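PDB 6G7N: extracellular solute-binding protein, family 1, which binds ferric iron and, as a solute-binding protein of the IdiA/FutA type, probably delivers it to an ABC transporter for uptake. Local coordinates for residues Q15-S20 with P258-I263; E41-E46 with A69-P74; N139-S144 with L193-Y198. One frame throughout, in Å; residues are numbered along the deposited sequence.

Contact 1. Residues Q15-S20 with P258-I263; sequences QALYDS and PEAQKI
Ile263 sets CG2 anti to its backbone N and CG1 beside that N (chi1 -67°), a rotation that turns CG2 to Leu17 and lets the extended CG1-CD1 arm run toward Ala16. This is an antiparallel helix pair, partly buried, in a periplasmic binding protein fold: segments 15-20 and 258-263, of helices 15-25 and 258-266, run at 160° to each other, their axes 9.8 Å apart at closest approach. The backbones come nearest at Leu17 and Ala260, whose CA atoms are 6.1 Å apart, a spacing that the small alanine permits. Ile263 provides two apolar touches. Its CG2 lies 4.2 Å from Leu17 CB, at the root of the leucine side chain, and its CD1 reaches Ala16 CB at 4.3 Å near the exposed margin of the pair. Leu17 is modelled in two conformers; in one of them CD1 comes to 4.0 Å from Ala260 CB, a touch that is less certain for that reason. The interface is small and wholly apolar in its side chains, and it is completed by helix 245-255, where Tyr254 meets both Leu17 and Ala260 and Leu255 meets Leu17. On the far side of helix 258-266, Gln261 ties this helix to its surroundings through bonds to Leu255 O, Phe98 O and Val273 N. Helix 15-25 is stapled on its outer surface instead: Gln15 NE2 donates to Asp19 OD1 at 2.9 Å, the acceptor lying in the amide plane of Gln15 while the nitrogen stands 43° above the carboxylate plane.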
loop_
_atom_site.group_PDB
_atom_site.type_symbol
_atom_site.label_atom_id
_atom_site.label_comp_id
_atom_site.label_asym_id
_atom_site.label_seq_id
_atom_site.Cartn_x
_atom_site.Cartn_y
_atom_site.Cartn_z
ATOM N N GLN A 15 18.787 -6.399 1.951
ATOM C CA GLN A 15 20.059 -6.680 2.681
ATOM C C GLN A 15 21.107 -5.554 2.547
ATOM O O GLN A 15 21.833 -5.264 3.491
ATOM C CB GLN A 15 20.661 -8.005 2.242
ATOM C CG GLN A 15 21.776 -8.480 3.171
ATOM C CD GLN A 15 21.294 -8.767 4.578
ATOM O OE1 GLN A 15 20.315 -9.462 4.749
ATOM N NE2 GLN A 15 21.959 -8.203 5.596
ATOM N N ALA A 16 21.083 -4.836 1.420
ATOM C CA ALA A 16 21.974 -3.656 1.246
ATOM C C ALA A 16 21.676 -2.548 2.253
ATOM O O ALA A 16 22.573 -1.891 2.751
ATOM C CB ALA A 16 21.894 -3.110 -0.175
ATOM N N LEU A 17 20.394 -2.371 2.551
ATOM C CA LEU A 17 20.000 -1.406 3.510
ATOM C C LEU A 17 20.462 -1.838 4.920
ATOM O O LEU A 17 20.999 -1.012 5.654
ATOM C CB LEU A 17 18.492 -1.263 3.336
ATOM C CG LEU A 17 17.793 -0.163 4.035
ATOM C CD1 LEU A 17 16.564 0.222 3.252
ATOM C CD2 LEU A 17 17.437 -0.679 5.414
ATOM N N TYR A 18 20.278 -3.115 5.264
ATOM C CA TYR A 18 20.654 -3.548 6.603
ATOM C C TYR A 18 22.167 -3.401 6.770
ATOM O O TYR A 18 22.628 -2.946 7.791
ATOM C CB TYR A 18 20.229 -4.997 6.883
ATOM C CG TYR A 18 18.767 -5.315 6.622
ATOM C CD1 TYR A 18 17.762 -4.347 6.644
ATOM C CD2 TYR A 18 18.407 -6.615 6.311
ATOM C CE1 TYR A 18 16.451 -4.664 6.355
ATOM C CE2 TYR A 18 17.098 -6.955 6.030
ATOM C CZ TYR A 18 16.121 -5.978 6.043
ATOM O OH TYR A 18 14.800 -6.288 5.740
ATOM N N ASP A 19 22.921 -3.800 5.753
ATOM C CA ASP A 19 24.383 -3.722 5.828
ATOM C C ASP A 19 24.892 -2.289 5.937
ATOM O O ASP A 19 25.815 -2.026 6.688
ATOM C CB ASP A 19 24.991 -4.437 4.624
ATOM C CG ASP A 19 24.807 -5.978 4.670
ATOM O OD1 ASP A 19 24.338 -6.510 5.694
ATOM O OD2 ASP A 19 25.077 -6.615 3.663
ATOM N N SER A 20 24.280 -1.359 5.215
ATOM C CA SER A 20 24.639 0.047 5.338
ATOM C C SER A 20 24.311 0.583 6.721
ATOM O O SER A 20 25.123 1.311 7.332
ATOM C CB SER A 20 23.949 0.845 4.252
ATOM O OG SER A 20 24.267 2.210 4.420
ATOM N N PRO A 258 18.254 9.549 2.002
ATOM C CA PRO A 258 18.057 9.378 0.556
ATOM C C PRO A 258 18.496 8.022 0.027
ATOM O O PRO A 258 17.818 7.442 -0.813
ATOM C CB PRO A 258 18.842 10.537 -0.036
ATOM C CG PRO A 258 18.723 11.592 1.033
ATOM C CD PRO A 258 18.881 10.839 2.320
ATOM N N GLU A 259 19.629 7.554 0.531
ATOM C CA GLU A 259 20.110 6.249 0.030
ATOM C C GLU A 259 19.164 5.061 0.397
ATOM O O GLU A 259 18.869 4.179 -0.422
ATOM C CB GLU A 259 21.540 6.037 0.542
ATOM N N ALA A 260 18.676 5.082 1.642
ATOM C CA ALA A 260 17.759 4.043 2.091
ATOM C C ALA A 260 16.420 4.171 1.378
ATOM O O ALA A 260 15.809 3.157 1.004
ATOM C CB ALA A 260 17.555 4.104 3.585
ATOM N N GLN A 261 15.958 5.401 1.170
ATOM C CA GLN A 261 14.714 5.605 0.456
ATOM C C GLN A 261 14.753 5.002 -0.938
ATOM O O GLN A 261 13.794 4.358 -1.380
ATOM C CB GLN A 261 14.363 7.107 0.386
ATOM C CG GLN A 261 13.765 7.639 1.682
ATOM C CD GLN A 261 12.329 7.193 1.790
ATOM O OE1 GLN A 261 11.460 7.645 1.026
ATOM N NE2 GLN A 261 12.073 6.275 2.715
ATOM N N LYS A 262 15.870 5.204 -1.627
ATOM C CA LYS A 262 16.028 4.610 -2.960
ATOM C C LYS A 262 15.976 3.083 -2.884
ATOM O O LYS A 262 15.222 2.434 -3.628
ATOM C CB LYS A 262 17.332 5.063 -3.583
ATOM C CG LYS A 262 17.637 4.412 -4.920
ATOM C CD LYS A 262 18.973 4.865 -5.503
ATOM C CE LYS A 262 19.345 4.126 -6.780
ATOM N NZ LYS A 262 18.362 4.354 -7.858
ATOM N N ILE A 263 16.789 2.480 -2.035
ATOM C CA ILE A 263 16.875 1.029 -2.005
ATOM C C ILE A 263 15.543 0.417 -1.577
ATOM O O ILE A 263 15.073 -0.546 -2.204
ATOM C CB ILE A 263 17.976 0.575 -1.036
ATOM C CG1 ILE A 263 19.368 0.975 -1.542
ATOM C CG2 ILE A 263 17.905 -0.930 -0.804
ATOM C CD1 ILE A 263 20.459 0.926 -0.495
#

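Contact 2. Residues E41-E46 with A69-P74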
loop_
_atom_site.group_PDB
_atom_site.type_symbol
_atom_site.label_atom_id
_atom_site.label_comp_id
_atom_site.label_asym_id
_atom_site.label_seq_id
_atom_site.Cartn_x
_atom_site.Cartn_y
_atom_site.Cartn_z
ATOM N N GLU A 41 -0.063 -11.014 15.557
ATOM C CA GLU A 41 -0.494 -12.032 16.489
ATOM C C GLU A 41 0.697 -12.585 17.264
ATOM O O GLU A 41 0.626 -12.785 18.470
ATOM C CB GLU A 41 -1.272 -13.129 15.725
ATOM N N ARG A 42 1.803 -12.842 16.581
ATOM C CA ARG A 42 3.010 -13.342 17.254
ATOM C C ARG A 42 3.541 -12.368 18.306
ATOM O O ARG A 42 3.886 -12.765 19.398
ATOM C CB ARG A 42 4.091 -13.677 16.221
ATOM C CG ARG A 42 5.442 -14.030 16.822
ATOM C CD ARG A 42 6.417 -14.453 15.758
ATOM N NE ARG A 42 7.724 -14.809 16.309
ATOM C CZ ARG A 42 8.698 -15.434 15.639
ATOM N NH1 ARG A 42 8.541 -15.807 14.377
ATOM N NH2 ARG A 42 9.855 -15.683 16.241
ATOM N N ILE A 43 3.660 -11.087 17.943
ATOM C CA ILE A 43 4.148 -10.096 18.895
ATOM C C ILE A 43 3.163 -9.946 20.075
ATOM O O ILE A 43 3.591 -9.827 21.225
ATOM C CB ILE A 43 4.433 -8.739 18.201
ATOM C CG1 ILE A 43 5.566 -8.904 17.174
ATOM C CG2 ILE A 43 4.790 -7.667 19.224
ATOM C CD1 ILE A 43 5.687 -7.725 16.210
ATOM N N LYS A 44 1.868 -9.901 19.781
ATOM C CA LYS A 44 0.870 -9.746 20.824
ATOM C C LYS A 44 0.985 -10.915 21.822
ATOM O O LYS A 44 0.997 -10.712 23.018
ATOM C CB LYS A 44 -0.550 -9.660 20.236
ATOM C CG LYS A 44 -1.591 -9.160 21.213
ATOM C CD LYS A 44 -2.991 -9.125 20.625
ATOM C CE LYS A 44 -3.839 -8.141 21.417
ATOM N NZ LYS A 44 -5.270 -8.523 21.408
ATOM N N SER A 45 1.131 -12.119 21.302
ATOM C CA SER A 45 1.189 -13.317 22.137
ATOM C C SER A 45 2.503 -13.412 22.934
ATOM O O SER A 45 2.502 -13.870 24.087
ATOM C CB SER A 45 0.982 -14.553 21.268
ATOM O OG SER A 45 2.172 -14.913 20.600
ATOM N N GLU A 46 3.616 -12.979 22.328
ATOM C CA GLU A 46 4.915 -12.914 23.015
ATOM C C GLU A 46 4.878 -11.883 24.157
ATOM O O GLU A 46 5.619 -12.000 25.131
ATOM C CB GLU A 46 6.079 -12.631 22.025
ATOM C CG GLU A 46 6.434 -13.767 21.048
ATOM C CD GLU A 46 7.418 -13.374 19.935
ATOM O OE1 GLU A 46 7.747 -12.174 19.806
ATOM O OE2 GLU A 46 7.875 -14.283 19.176
ATOM N N ALA A 69 -3.836 -3.547 18.525
ATOM C CA ALA A 69 -3.379 -4.694 19.294
ATOM C C ALA A 69 -2.463 -4.284 20.458
ATOM O O ALA A 69 -2.125 -5.123 21.284
ATOM C CB ALA A 69 -2.680 -5.688 18.373
ATOM N N GLY A 70 -2.014 -3.023 20.501
ATOM C CA GLY A 70 -1.195 -2.518 21.587
ATOM C C GLY A 70 0.253 -2.890 21.453
ATOM O O GLY A 70 0.975 -2.837 22.439
ATOM N N ILE A 71 0.717 -3.249 20.248
ATOM C CA ILE A 71 2.093 -3.721 20.106
ATOM C C ILE A 71 3.102 -2.640 19.720
ATOM O O ILE A 71 4.288 -2.970 19.526
ATOM C CB ILE A 71 2.219 -4.916 19.148
ATOM C CG1 ILE A 71 1.870 -4.539 17.704
ATOM C CG2 ILE A 71 1.359 -6.076 19.665
ATOM C CD1 ILE A 71 2.439 -5.499 16.681
ATOM N N LEU A 72 2.666 -1.380 19.607
ATOM C CA LEU A 72 3.549 -0.287 19.197
ATOM C C LEU A 72 3.685 0.757 20.297
ATOM O O LEU A 72 2.831 0.878 21.149
ATOM C CB LEU A 72 3.008 0.370 17.925
ATOM C CG LEU A 72 2.853 -0.555 16.708
ATOM C CD1 LEU A 72 2.160 0.154 15.550
ATOM C CD2 LEU A 72 4.159 -1.139 16.260
ATOM N N GLN A 73 4.776 1.517 20.272
ATOM C CA GLN A 73 4.953 2.661 21.156
ATOM C C GLN A 73 5.224 3.923 20.345
ATOM O O GLN A 73 5.842 3.861 19.287
ATOM C CB GLN A 73 6.073 2.443 22.179
ATOM C CG GLN A 73 7.462 2.213 21.589
ATOM C CD GLN A 73 8.544 2.166 22.662
ATOM O OE1 GLN A 73 8.772 3.143 23.367
ATOM N NE2 GLN A 73 9.216 1.019 22.778
ATOM N N PRO A 74 4.767 5.068 20.862
ATOM C CA PRO A 74 4.920 6.308 20.074
ATOM C C PRO A 74 6.344 6.833 20.074
ATOM O O PRO A 74 7.023 6.778 21.094
ATOM C CB PRO A 74 3.978 7.283 20.778
ATOM C CG PRO A 74 3.952 6.799 22.198
ATOM C CD PRO A 74 3.991 5.298 22.086
#
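Arg42 O is gripped twice in the helical turn that presents Ile43 and Lys44 to Ile71: Glu46 N and Ser45 OG, each 3.0 Å from Arg42 O, reach it from the same face of its carbonyl plane. One turn apart on the helix, Arg42 NE and Glu46 OE2 form a salt bridge of 2.9 Å, its nearly straight N-H pointing at an oxygen met from above the carboxylate plane. The two isoleucines carry the apolar part of the contact. The side chains of Ile43 and Ile71 cross at about a right angle, with Ile43 CG2 wedged 3.8 Å from Ile71 CB and the two CD1 methyls of Ile43 and Ile71 4.0 Å apart. Ile71 holds CG1 between its backbone N and carbonyl carbon (chi1 66°), which leaves CG2 anti to the carbonyl carbon and 3.9 Å from Lys44 N. Lys44 stretches its chain alongside, and its CE passes 3.5 Å from Ala69 O. With an alanine in place of Ile71, the CG2 and CD1 methyls that meet Ile43 would be gone, which would probably open a gap beside Ile43 and take an apolar neighbour from Lys44 CB. Ala66 backs Ile71 from helix 60-68, and Tyr6 and Val239 pack on Ile43. Gly70, at a positive phi of 81°, ends helix 60-68 in a Schellman motif, the turn that here leads the chain into strand 72-73 of the sheet.

Contact 3. Residues N139-S144 with L193-Y198. With FE (Fe (III) ion), chain E; DAL (D-alanine), chain C.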
loop_
_atom_site.group_PDB
_atom_site.type_symbol
_atom_site.label_atom_id
_atom_site.label_comp_id
_atom_site.label_asym_id
_atom_site.label_seq_id
_atom_site.Cartn_x
_atom_site.Cartn_y
_atom_site.Cartn_z
ATOM N N ASN A 139 -9.196 -8.561 0.580
ATOM C CA ASN A 139 -7.909 -7.913 0.396
ATOM C C ASN A 139 -7.860 -6.530 1.068
ATOM O O ASN A 139 -8.744 -5.698 0.883
ATOM C CB ASN A 139 -7.652 -7.788 -1.095
ATOM C CG ASN A 139 -6.485 -6.880 -1.397
ATOM O OD1 ASN A 139 -6.667 -5.738 -1.831
ATOM N ND2 ASN A 139 -5.274 -7.367 -1.167
ATOM N N ILE A 140 -6.792 -6.304 1.837
ATOM C CA ILE A 140 -6.637 -5.059 2.586
ATOM C C ILE A 140 -6.561 -3.824 1.686
ATOM O O ILE A 140 -7.040 -2.771 2.082
ATOM C CB ILE A 140 -5.416 -5.154 3.560
ATOM C CG1 ILE A 140 -5.400 -4.003 4.568
ATOM C CG2 ILE A 140 -4.093 -5.154 2.794
ATOM C CD1 ILE A 140 -6.480 -4.052 5.609
ATOM N N TYR A 141 -5.969 -3.941 0.490
ATOM C CA TYR A 141 -5.877 -2.775 -0.377
ATOM C C TYR A 141 -7.267 -2.245 -0.735
ATOM O O TYR A 141 -7.518 -1.036 -0.760
ATOM C CB TYR A 141 -5.105 -3.050 -1.656
ATOM C CG TYR A 141 -3.804 -3.817 -1.523
ATOM C CD1 TYR A 141 -2.935 -3.590 -0.447
ATOM C CD2 TYR A 141 -3.413 -4.729 -2.482
ATOM C CE1 TYR A 141 -1.746 -4.286 -0.337
ATOM C CE2 TYR A 141 -2.202 -5.423 -2.395
ATOM C CZ TYR A 141 -1.357 -5.190 -1.335
ATOM O OH TYR A 141 -0.192 -5.886 -1.222
ATOM N N ASN A 142 -8.161 -3.183 -1.062
ATOM C CA ASN A 142 -9.532 -2.837 -1.383
ATOM C C ASN A 142 -10.276 -2.303 -0.158
ATOM O O ASN A 142 -11.053 -1.351 -0.272
ATOM C CB ASN A 142 -10.276 -4.073 -1.895
ATOM C CG ASN A 142 -9.933 -4.428 -3.318
ATOM O OD1 ASN A 142 -9.429 -3.595 -4.089
ATOM N ND2 ASN A 142 -10.268 -5.674 -3.716
ATOM N N GLN A 143 -10.085 -2.937 0.993
ATOM C CA GLN A 143 -10.717 -2.453 2.211
ATOM C C GLN A 143 -10.302 -0.998 2.486
ATOM O O GLN A 143 -11.132 -0.155 2.830
ATOM C CB GLN A 143 -10.383 -3.355 3.388
ATOM C CG GLN A 143 -10.995 -4.737 3.267
ATOM C CD GLN A 143 -10.470 -5.730 4.268
ATOM O OE1 GLN A 143 -9.691 -5.394 5.150
ATOM N NE2 GLN A 143 -10.874 -6.976 4.117
ATOM N N SER A 144 -9.012 -0.692 2.290
ATOM C CA SER A 144 -8.533 0.650 2.544
ATOM C C SER A 144 -9.087 1.676 1.551
ATOM O O SER A 144 -9.416 2.798 1.928
ATOM C CB SER A 144 -6.994 0.668 2.583
ATOM O OG SER A 144 -6.580 0.044 3.798
ATOM N N LEU A 193 -8.831 -2.363 -10.915
ATOM C CA LEU A 193 -8.086 -1.636 -9.877
ATOM C C LEU A 193 -6.952 -2.514 -9.394
ATOM O O LEU A 193 -7.129 -3.712 -9.169
ATOM C CB LEU A 193 -8.971 -1.235 -8.694
ATOM C CG LEU A 193 -10.078 -0.235 -8.949
ATOM C CD1 LEU A 193 -10.828 0.234 -7.701
ATOM C CD2 LEU A 193 -9.600 1.038 -9.634
ATOM N N ALA A 194 -5.778 -1.908 -9.237
ATOM C CA ALA A 194 -4.595 -2.613 -8.722
ATOM C C ALA A 194 -3.613 -1.577 -8.212
ATOM O O ALA A 194 -3.704 -0.405 -8.559
ATOM C CB ALA A 194 -3.961 -3.496 -9.782
ATOM N N ASN A 195 -2.634 -2.039 -7.435
ATOM C CA ASN A 195 -1.582 -1.132 -6.988
ATOM C C ASN A 195 -0.570 -0.899 -8.119
ATOM O O ASN A 195 -0.230 -1.816 -8.870
ATOM C CB ASN A 195 -0.879 -1.666 -5.736
ATOM C CG ASN A 195 -1.720 -1.600 -4.473
ATOM O OD1 ASN A 195 -2.725 -0.874 -4.413
ATOM N ND2 ASN A 195 -1.304 -2.347 -3.454
ATOM N N SER A 196 -0.064 0.329 -8.147
ATOM C CA SER A 196 0.862 0.812 -9.158
ATOM C C SER A 196 2.069 -0.107 -9.372
ATOM O O SER A 196 2.481 -0.355 -10.521
ATOM C CB SER A 196 1.325 2.225 -8.720
ATOM O OG SER A 196 1.809 2.251 -7.369
ATOM N N TYR A 197 2.656 -0.583 -8.274
ATOM C CA TYR A 197 3.881 -1.348 -8.355
ATOM C C TYR A 197 3.710 -2.685 -9.055
ATOM O O TYR A 197 4.708 -3.260 -9.502
ATOM C CB TYR A 197 4.532 -1.505 -6.961
ATOM C CG TYR A 197 3.674 -2.190 -5.946
ATOM C CD1 TYR A 197 3.624 -3.565 -5.830
ATOM C CD2 TYR A 197 2.882 -1.455 -5.072
ATOM C CE1 TYR A 197 2.818 -4.179 -4.874
ATOM C CE2 TYR A 197 2.065 -2.060 -4.123
ATOM C CZ TYR A 197 1.987 -3.430 -4.040
ATOM O OH TYR A 197 1.130 -4.026 -3.157
ATOM N N TYR A 198 2.489 -3.210 -9.161
ATOM C CA TYR A 198 2.299 -4.485 -9.855
ATOM C C TYR A 198 2.468 -4.323 -11.367
ATOM O O TYR A 198 2.928 -5.255 -12.039
ATOM C CB TYR A 198 0.949 -5.137 -9.517
ATOM C CG TYR A 198 0.853 -5.626 -8.099
ATOM C CD1 TYR A 198 1.656 -6.656 -7.629
ATOM C CD2 TYR A 198 -0.024 -5.032 -7.200
ATOM C CE1 TYR A 198 1.564 -7.088 -6.329
ATOM C CE2 TYR A 198 -0.106 -5.459 -5.888
ATOM C CZ TYR A 198 0.699 -6.478 -5.448
ATOM O OH TYR A 198 0.639 -6.888 -4.137
HETATM FE FE FE E . 1.267 -5.912 -2.519
HETATM N N DAL C . 1.993 -7.767 -1.531
HETATM C CA DAL C . 3.457 -7.589 -1.247
HETATM C CB DAL C . 3.845 -8.332 0.022
HETATM C C DAL C . 3.877 -6.157 -1.195
HETATM O O DAL C . 3.017 -5.319 -1.532
HETATM O OXT DAL C . 5.053 -5.896 -0.822
#
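The Tyr141 ring carries Asn195 ND2 on one face, 3.2 Å above the plane and over its centre, while Tyr198 OH and the D-alanine N stand at its edge. Tyr198 has Tyr197 CE1 over one face, displaced toward the rim, and the iron lies in plane at the edge of the Tyr197 ring. This is the three-tyrosine ferric site of the binding cleft, formed where the first turn of helix 140-167 faces the junction of strand 191-195 and helix 196-204. The three phenol oxygens converge on the iron, with Tyr197 OH and Tyr198 OH each 2.0 Å from it. Their mutual closeness, such as 3.0 Å between Tyr141 OH and Tyr197 OH, comes from sharing the metal and is not hydrogen bonding. Asn195 is a second-shell residue: its ND2 donates to Tyr197 OH at 3.0 Å, the N-H nearly straight at 163° and the oxygen in the amide plane. That donation would help to orient the Tyr197 oxygen and is consistent with a phenolate on the metal. Tyr197 holds CG between its backbone N and carbonyl carbon (chi1 59°), whereas Tyr198 places it anti to the carbonyl carbon; with these different rotations the adjacent residues both bring OH to the iron. Asn139 caps helix 140-167, accepting from Asn142 N. D-glutamic acid is also modelled in this pocket, and Arg101 and Tyr11 hold D-alanine by hydrogen bonds. D-alanine grips the iron as a chelate, through its N at 2.2 Å and its carboxylate O at 2.1 Å from the metal.

Overall arrangement
From the N terminus, helix 15-25 opens contact 1, whose loop closes only at helix 258-266, 238 residues later. Contacts 2 and 3 are both nested inside that loop and follow each other in series, since 41-46 with 69-74 closes before 139-144 opens. Contact 2 ties helix 36-46 to the turn before strand 72-73; contact 3 ties helix 140-167 to the end of strand 191-195 and the start of helix 196-204. Contacts 2 and 3 reach the same mixed sheet, yet no two contacts touch: their centres stand 25 to 26 Å apart. Contact 3 sits nearest the middle of the chain, at the iron, while the other two lie toward its periphery.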